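AP endonuclease, family 2 (Brucella melitensis biovar Abortus, PDB 3NGF) probably isomerises hydroxypyruvate as a manganese-binding TIM-barrel enzyme of the hyi family, and may also act as an endonuclease. Local coordinates at residues Pro71-Ile84 against Met113-Cys125. Sequence-based numbering, arbitrary orientation.
Sequences PGDWAAGERGMAAI and MSGITEGLDRKAC
Ala-82 and Ala-83 dock their backbone amides on successive carbonyls of the other loop: Ala-82 N donates to Met-113 O at 3.1 Å and Ala-83 N to Ser-114 O at 2.9 Å, each in the carbonyl plane on a lone pair. Just before them Gly-80 runs close against Gly-115, their CA atoms 4.1 Å apart. One water joins Arg-79 N, Gly-80 O and Ile-116 N, and so links the two loops as well. Met-113 lies across the end of Trp-74 at about a right angle. Its SD meets CZ3 of Trp-74 at 4.0 Å, in the ring plane, which makes an edge-on Met-aromatic contact; the bend at chi3 (74°) folds CE back to 3.6 Å from Arg-79 O. The indole in turn carries Arg-79 on one face, with NH1 3.4 Å above the ring plane, a position fixed by bonds from NH1 to Trp-74 O and Glu-78 O. The aliphatic part of Arg-79 runs alongside Ile-116, CG to CG1 4.2 Å. At the far end, CB of Ala-83 packs against both CG2 of Thr-117 and CB of Cys-125, the latter in the first turn of helix 122-140, whose N-cap is Asp-121. Ile-84 reaches Leu-120 with CG2. These are the loops that follow neighbouring strands 63-68 and 109-111 of a TIM barrel, packed together beside its metal site: the side chain of Met-113 comes within about 6 Å of that of the manganese ligand Glu-150.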
ATOM      1  N   PRO A  71     -10.851   6.703  -3.204  1.00 13.24           N
ATOM      2  CA  PRO A  71     -11.433   6.206  -1.948  1.00 13.52           C
ATOM      3  C   PRO A  71     -12.897   6.586  -1.669  1.00 14.18           C
ATOM      4  O   PRO A  71     -13.457   6.161  -0.652  1.00 13.09           O
ATOM      5  CB  PRO A  71     -10.554   6.888  -0.925  1.00 13.71           C
ATOM      6  CG  PRO A  71     -10.307   8.202  -1.517  1.00 14.59           C
ATOM      7  CD  PRO A  71     -10.158   7.981  -2.991  1.00 12.94           C
ATOM      8  N   GLY A  72     -13.498   7.372  -2.556  1.00 15.11           N
ATOM      9  CA  GLY A  72     -14.789   8.022  -2.275  1.00 17.19           C
ATOM     10  C   GLY A  72     -14.561   9.397  -1.662  1.00 18.59           C
ATOM     11  O   GLY A  72     -13.558  10.037  -1.944  1.00 19.10           O
ATOM     12  N   ASP A  73     -15.478   9.839  -0.815  1.00 20.55           N
ATOM     13  CA  ASP A  73     -15.414  11.171  -0.205  1.00 22.46           C
ATOM     14  C   ASP A  73     -14.564  11.134   1.073  1.00 22.50           C
ATOM     15  O   ASP A  73     -15.093  10.947   2.161  1.00 22.73           O
ATOM     16  CB  ASP A  73     -16.838  11.647   0.113  1.00 23.09           C
ATOM     17  CG  ASP A  73     -16.919  13.109   0.513  1.00 26.90           C
ATOM     18  OD1 ASP A  73     -15.875  13.773   0.730  1.00 26.35           O
ATOM     19  OD2 ASP A  73     -18.075  13.595   0.613  1.00 30.07           O
ATOM     20  N   TRP A  74     -13.257  11.309   0.924  1.00 23.78           N
ATOM     21  CA  TRP A  74     -12.302  11.222   2.053  1.00 24.89           C
ATOM     22  C   TRP A  74     -12.583  12.250   3.145  1.00 26.62           C
ATOM     23  O   TRP A  74     -12.607  11.921   4.344  1.00 27.28           O
ATOM     24  CB  TRP A  74     -10.875  11.393   1.560  1.00 24.76           C
ATOM     25  CG  TRP A  74      -9.825  11.039   2.605  1.00 27.36           C
ATOM     26  CD1 TRP A  74      -9.287  11.878   3.547  1.00 30.41           C
ATOM     27  CD2 TRP A  74      -9.209   9.760   2.812  1.00 27.59           C
ATOM     28  NE1 TRP A  74      -8.372  11.200   4.318  1.00 30.67           N
ATOM     29  CE2 TRP A  74      -8.305   9.902   3.893  1.00 28.99           C
ATOM     30  CE3 TRP A  74      -9.338   8.510   2.200  1.00 25.18           C
ATOM     31  CZ2 TRP A  74      -7.534   8.836   4.371  1.00 29.42           C
ATOM     32  CZ3 TRP A  74      -8.564   7.459   2.665  1.00 25.63           C
ATOM     33  CH2 TRP A  74      -7.668   7.627   3.737  1.00 27.82           C
ATOM     34  N   ALA A  75     -12.793  13.495   2.720  1.00 27.57           N
ATOM     35  CA  ALA A  75     -13.162  14.582   3.629  1.00 29.68           C
ATOM     36  C   ALA A  75     -14.378  14.229   4.482  1.00 30.52           C
ATOM     37  O   ALA A  75     -14.443  14.618   5.648  1.00 32.20           O
ATOM     38  CB  ALA A  75     -13.412  15.876   2.845  1.00 30.30           C
ATOM     39  N   ALA A  76     -15.338  13.486   3.922  1.00 30.28           N
ATOM     40  CA  ALA A  76     -16.522  13.066   4.688  1.00 30.95           C
ATOM     41  C   ALA A  76     -16.316  11.785   5.512  1.00 30.31           C
ATOM     42  O   ALA A  76     -17.276  11.260   6.078  1.00 31.38           O
ATOM     43  CB  ALA A  76     -17.726  12.904   3.766  1.00 31.53           C
ATOM     44  N   GLY A  77     -15.081  11.286   5.583  1.00 28.90           N
ATOM     45  CA  GLY A  77     -14.771  10.088   6.374  1.00 27.31           C
ATOM     46  C   GLY A  77     -14.759   8.763   5.612  1.00 25.01           C
ATOM     47  O   GLY A  77     -14.556   7.708   6.219  1.00 24.92           O
ATOM     48  N   GLU A  78     -14.992   8.788   4.299  1.00 23.23           N
ATOM     49  CA  GLU A  78     -14.971   7.538   3.509  1.00 21.23           C
ATOM     50  C   GLU A  78     -13.538   7.013   3.336  1.00 19.64           C
ATOM     51  O   GLU A  78     -12.603   7.778   3.133  1.00 18.54           O
ATOM     52  CB  GLU A  78     -15.674   7.712   2.145  1.00 20.99           C
ATOM     53  CG  GLU A  78     -17.086   8.217   2.312  1.00 22.65           C
ATOM     54  CD  GLU A  78     -17.974   8.032   1.095  1.00 22.33           C
ATOM     55  OE1 GLU A  78     -17.478   8.033  -0.053  1.00 21.95           O
ATOM     56  OE2 GLU A  78     -19.195   7.928   1.301  1.00 26.05           O
ATOM     57  N   ARG A  79     -13.391   5.694   3.453  1.00 17.43           N
ATOM     58  CA  ARG A  79     -12.094   5.016   3.384  1.00 17.13           C
ATOM     59  C   ARG A  79     -12.183   3.842   2.411  1.00 14.75           C
ATOM     60  O   ARG A  79     -11.778   2.720   2.714  1.00 15.35           O
ATOM     61  CB  ARG A  79     -11.683   4.545   4.780  1.00 17.53           C
ATOM     62  CG  ARG A  79     -11.625   5.676   5.794  1.00 21.33           C
ATOM     63  CD  ARG A  79     -10.424   6.563   5.495  1.00 22.00           C
ATOM     64  NE  ARG A  79     -10.236   7.637   6.473  1.00 25.01           N
ATOM     65  CZ  ARG A  79     -10.714   8.881   6.362  1.00 29.38           C
ATOM     66  NH1 ARG A  79     -11.453   9.258   5.311  1.00 29.75           N
ATOM     67  NH2 ARG A  79     -10.467   9.767   7.326  1.00 32.02           N
ATOM     68  N   GLY A  80     -12.706   4.110   1.217  1.00 13.86           N
ATOM     69  CA  GLY A  80     -12.870   3.067   0.195  1.00 11.89           C
ATOM     70  C   GLY A  80     -14.307   2.579   0.118  1.00 12.42           C
ATOM     71  O   GLY A  80     -15.110   2.878   0.983  1.00 13.22           O
ATOM     72  N   MET A  81     -14.626   1.828  -0.929  0.50 12.09           N
ATOM     73  CA  MET A  81     -15.979   1.284  -1.070  0.50 13.03           C
ATOM     74  C   MET A  81     -16.032  -0.146  -1.598  0.50 12.92           C
ATOM     75  O   MET A  81     -17.131  -0.667  -1.847  0.50 13.40           O
ATOM     76  CB  MET A  81     -16.773   2.173  -2.005  0.50 13.57           C
ATOM     77  CG  MET A  81     -16.286   2.078  -3.426  0.50 13.14           C
ATOM     78  SD  MET A  81     -16.718   3.569  -4.305  0.50 13.68           S
ATOM     79  CE  MET A  81     -15.625   4.769  -3.537  0.50 11.85           C
ATOM     80  N   ALA A  82     -14.879  -0.800  -1.746  1.00 12.28           N
ATOM     81  CA  ALA A  82     -14.843  -2.169  -2.339  1.00 12.66           C
ATOM     82  C   ALA A  82     -15.767  -3.158  -1.626  1.00 13.04           C
ATOM     83  O   ALA A  82     -16.319  -4.044  -2.271  1.00 13.21           O
ATOM     84  CB  ALA A  82     -13.436  -2.746  -2.400  1.00 11.92           C
ATOM     85  N   ALA A  83     -15.979  -2.976  -0.319  1.00 13.94           N
ATOM     86  CA  ALA A  83     -16.820  -3.905   0.459  1.00 14.96           C
ATOM     87  C   ALA A  83     -18.204  -3.356   0.802  1.00 15.61           C
ATOM     88  O   ALA A  83     -18.852  -3.889   1.691  1.00 16.76           O
ATOM     89  CB  ALA A  83     -16.092  -4.346   1.766  1.00 15.15           C
ATOM     90  N   ILE A  84     -18.658  -2.304   0.124  1.00 15.03           N
ATOM     91  CA  ILE A  84     -19.942  -1.674   0.468  1.00 15.72           C
ATOM     92  C   ILE A  84     -20.989  -1.935  -0.604  1.00 16.46           C
ATOM     93  O   ILE A  84     -20.945  -1.357  -1.696  1.00 16.23           O
ATOM     94  CB  ILE A  84     -19.782  -0.160   0.709  1.00 15.39           C
ATOM     95  CG1 ILE A  84     -18.839   0.084   1.904  1.00 15.98           C
ATOM     96  CG2 ILE A  84     -21.122   0.495   0.978  1.00 16.43           C
ATOM     97  CD1 ILE A  84     -18.613   1.570   2.253  1.00 17.30           C
ATOM     98  N   MET A 113      -9.115   0.109  -1.654  1.00 10.23           N
ATOM     99  CA  MET A 113      -9.615   0.250  -0.287  1.00 10.89           C
ATOM    100  C   MET A 113     -11.049  -0.290  -0.156  1.00 10.93           C
ATOM    101  O   MET A 113     -11.850  -0.230  -1.101  1.00 10.68           O
ATOM    102  CB  MET A 113      -9.545   1.716   0.150  1.00 11.09           C
ATOM    103  CG  MET A 113      -8.104   2.295   0.155  1.00 12.85           C
ATOM    104  SD  MET A 113      -8.072   3.858   1.038  1.00 17.86           S
ATOM    105  CE  MET A 113      -8.209   3.337   2.731  1.00 18.16           C
ATOM    106  N   SER A 114     -11.364  -0.812   1.021  1.00 11.32           N
ATOM    107  CA  SER A 114     -12.611  -1.552   1.232  1.00 11.87           C
ATOM    108  C   SER A 114     -13.748  -0.763   1.882  1.00 12.69           C
ATOM    109  O   SER A 114     -14.923  -1.067   1.651  1.00 12.93           O
ATOM    110  CB  SER A 114     -12.356  -2.844   2.034  1.00 12.65           C
ATOM    111  OG  SER A 114     -11.781  -3.857   1.218  1.00 12.38           O
ATOM    112  N   GLY A 115     -13.411   0.205   2.732  1.00 13.09           N
ATOM    113  CA  GLY A 115     -14.414   1.041   3.384  1.00 13.92           C
ATOM    114  C   GLY A 115     -14.570   0.692   4.850  1.00 15.04           C
ATOM    115  O   GLY A 115     -14.124  -0.370   5.308  1.00 14.38           O
ATOM    116  N   ILE A 116     -15.214   1.606   5.571  1.00 16.53           N
ATOM    117  CA  ILE A 116     -15.706   1.373   6.924  1.00 17.37           C
ATOM    118  C   ILE A 116     -17.037   0.614   6.798  1.00 18.69           C
ATOM    119  O   ILE A 116     -18.028   1.177   6.281  1.00 19.73           O
ATOM    120  CB  ILE A 116     -15.953   2.714   7.673  1.00 19.00           C
ATOM    121  CG1 ILE A 116     -14.693   3.583   7.711  1.00 18.70           C
ATOM    122  CG2 ILE A 116     -16.505   2.478   9.088  1.00 19.38           C
ATOM    123  CD1 ILE A 116     -13.508   2.914   8.329  1.00 19.30           C
ATOM    124  N   THR A 117     -17.058  -0.630   7.280  1.00 17.85           N
ATOM    125  CA  THR A 117     -18.208  -1.536   7.145  1.00 19.28           C
ATOM    126  C   THR A 117     -18.893  -1.903   8.473  1.00 20.52           C
ATOM    127  O   THR A 117     -19.815  -2.732   8.493  1.00 21.76           O
ATOM    128  CB  THR A 117     -17.780  -2.820   6.442  1.00 18.11           C
ATOM    129  OG1 THR A 117     -16.693  -3.426   7.162  1.00 17.58           O
ATOM    130  CG2 THR A 117     -17.357  -2.502   5.004  1.00 17.46           C
ATOM    131  N   GLU A 118     -18.447  -1.295   9.572  0.50 24.60           N
ATOM    132  CA  GLU A 118     -19.080  -1.485  10.875  0.50 26.99           C
ATOM    133  C   GLU A 118     -20.561  -1.134  10.767  0.50 27.79           C
ATOM    134  O   GLU A 118     -20.915  -0.109  10.193  0.50 27.65           O
ATOM    135  CB  GLU A 118     -18.413  -0.591  11.924  0.50 28.70           C
ATOM    136  CG  GLU A 118     -19.092  -0.621  13.296  0.50 32.49           C
ATOM    137  CD  GLU A 118     -18.998  -1.984  13.964  0.50 34.75           C
ATOM    138  OE1 GLU A 118     -18.450  -2.921  13.341  0.50 35.32           O
ATOM    139  OE2 GLU A 118     -19.469  -2.122  15.115  0.50 38.71           O
ATOM    140  N   GLY A 119     -21.424  -1.998  11.292  1.00 29.13           N
ATOM    141  CA  GLY A 119     -22.876  -1.775  11.223  1.00 30.38           C
ATOM    142  C   GLY A 119     -23.526  -2.261   9.930  1.00 29.63           C
ATOM    143  O   GLY A 119     -24.757  -2.197   9.783  1.00 31.26           O
ATOM    144  N   LEU A 120     -22.725  -2.750   8.991  1.00 26.63           N
ATOM    145  CA  LEU A 120     -23.267  -3.401   7.802  1.00 25.75           C
ATOM    146  C   LEU A 120     -23.247  -4.915   7.995  1.00 25.74           C
ATOM    147  O   LEU A 120     -22.528  -5.436   8.856  1.00 25.04           O
ATOM    148  CB  LEU A 120     -22.478  -3.008   6.550  1.00 23.42           C
ATOM    149  CG  LEU A 120     -22.444  -1.527   6.165  1.00 23.64           C
ATOM    150  CD1 LEU A 120     -21.691  -1.360   4.820  1.00 20.14           C
ATOM    151  CD2 LEU A 120     -23.848  -0.915   6.078  1.00 25.40           C
ATOM    152  N   ASP A 121     -24.065  -5.615   7.208  1.00 25.86           N
ATOM    153  CA  ASP A 121     -24.094  -7.079   7.237  1.00 26.22           C
ATOM    154  C   ASP A 121     -22.775  -7.655   6.676  1.00 24.48           C
ATOM    155  O   ASP A 121     -22.389  -7.364   5.538  1.00 22.75           O
ATOM    156  CB  ASP A 121     -25.307  -7.602   6.457  1.00 27.94           C
ATOM    157  CG  ASP A 121     -25.371  -9.116   6.436  1.00 29.52           C
ATOM    158  OD1 ASP A 121     -25.781  -9.726   7.447  1.00 33.88           O
ATOM    159  OD2 ASP A 121     -24.994  -9.700   5.404  1.00 28.78           O
ATOM    160  N   ARG A 122     -22.082  -8.453   7.486  1.00 24.49           N
ATOM    161  CA  ARG A 122     -20.747  -8.935   7.132  1.00 23.31           C
ATOM    162  C   ARG A 122     -20.753  -9.765   5.854  1.00 22.64           C
ATOM    163  O   ARG A 122     -19.895  -9.587   4.999  1.00 21.14           O
ATOM    164  CB  ARG A 122     -20.134  -9.741   8.283  1.00 24.75           C
ATOM    165  CG  ARG A 122     -18.696 -10.168   8.030  1.00 23.70           C
ATOM    166  CD  ARG A 122     -17.773  -8.949   7.990  1.00 22.71           C
ATOM    167  NE  ARG A 122     -16.413  -9.273   7.560  1.00 22.31           N
ATOM    168  CZ  ARG A 122     -15.393  -8.419   7.573  1.00 21.68           C
ATOM    169  NH1 ARG A 122     -14.193  -8.818   7.150  1.00 21.74           N
ATOM    170  NH2 ARG A 122     -15.550  -7.171   8.026  1.00 21.38           N
ATOM    171  N   LYS A 123     -21.727 -10.660   5.717  1.00 24.46           N
ATOM    172  CA  LYS A 123     -21.812 -11.508   4.542  1.00 24.49           C
ATOM    173  C   LYS A 123     -22.005 -10.679   3.263  1.00 22.40           C
ATOM    174  O   LYS A 123     -21.362 -10.951   2.258  1.00 20.82           O
ATOM    175  CB  LYS A 123     -22.936 -12.550   4.704  1.00 27.39           C
ATOM    176  CG  LYS A 123     -23.041 -13.571   3.567  1.00 31.15           C
ATOM    177  CD  LYS A 123     -24.265 -14.496   3.754  1.00 37.59           C
ATOM    178  CE  LYS A 123     -24.487 -15.422   2.545  1.00 41.47           C
ATOM    179  NZ  LYS A 123     -25.157 -14.745   1.385  1.00 42.90           N
ATOM    180  N   ALA A 124     -22.878  -9.675   3.303  1.00 22.55           N
ATOM    181  CA  ALA A 124     -23.090  -8.795   2.141  1.00 21.80           C
ATOM    182  C   ALA A 124     -21.790  -8.076   1.793  1.00 19.14           C
ATOM    183  O   ALA A 124     -21.454  -7.909   0.612  1.00 17.92           O
ATOM    184  CB  ALA A 124     -24.174  -7.767   2.419  1.00 23.04           C
ATOM    185  N   CYS A 125     -21.060  -7.645   2.814  1.00 18.50           N
ATOM    186  CA  CYS A 125     -19.811  -6.927   2.576  1.00 17.05           C
ATOM    187  C   CYS A 125     -18.751  -7.791   1.904  1.00 16.51           C
ATOM    188  O   CYS A 125     -18.068  -7.343   0.965  1.00 14.96           O
ATOM    189  CB  CYS A 125     -19.236  -6.362   3.884  1.00 17.44           C
ATOM    190  SG  CYS A 125     -20.186  -4.988   4.607  1.00 19.00           S
TER
HETATM  191  O   HOH W   1     -15.819   4.010   3.869  1.00 19.06           O
HETATM  192  O   HOH W   2     -12.346   1.930  -2.921  1.00 11.65           O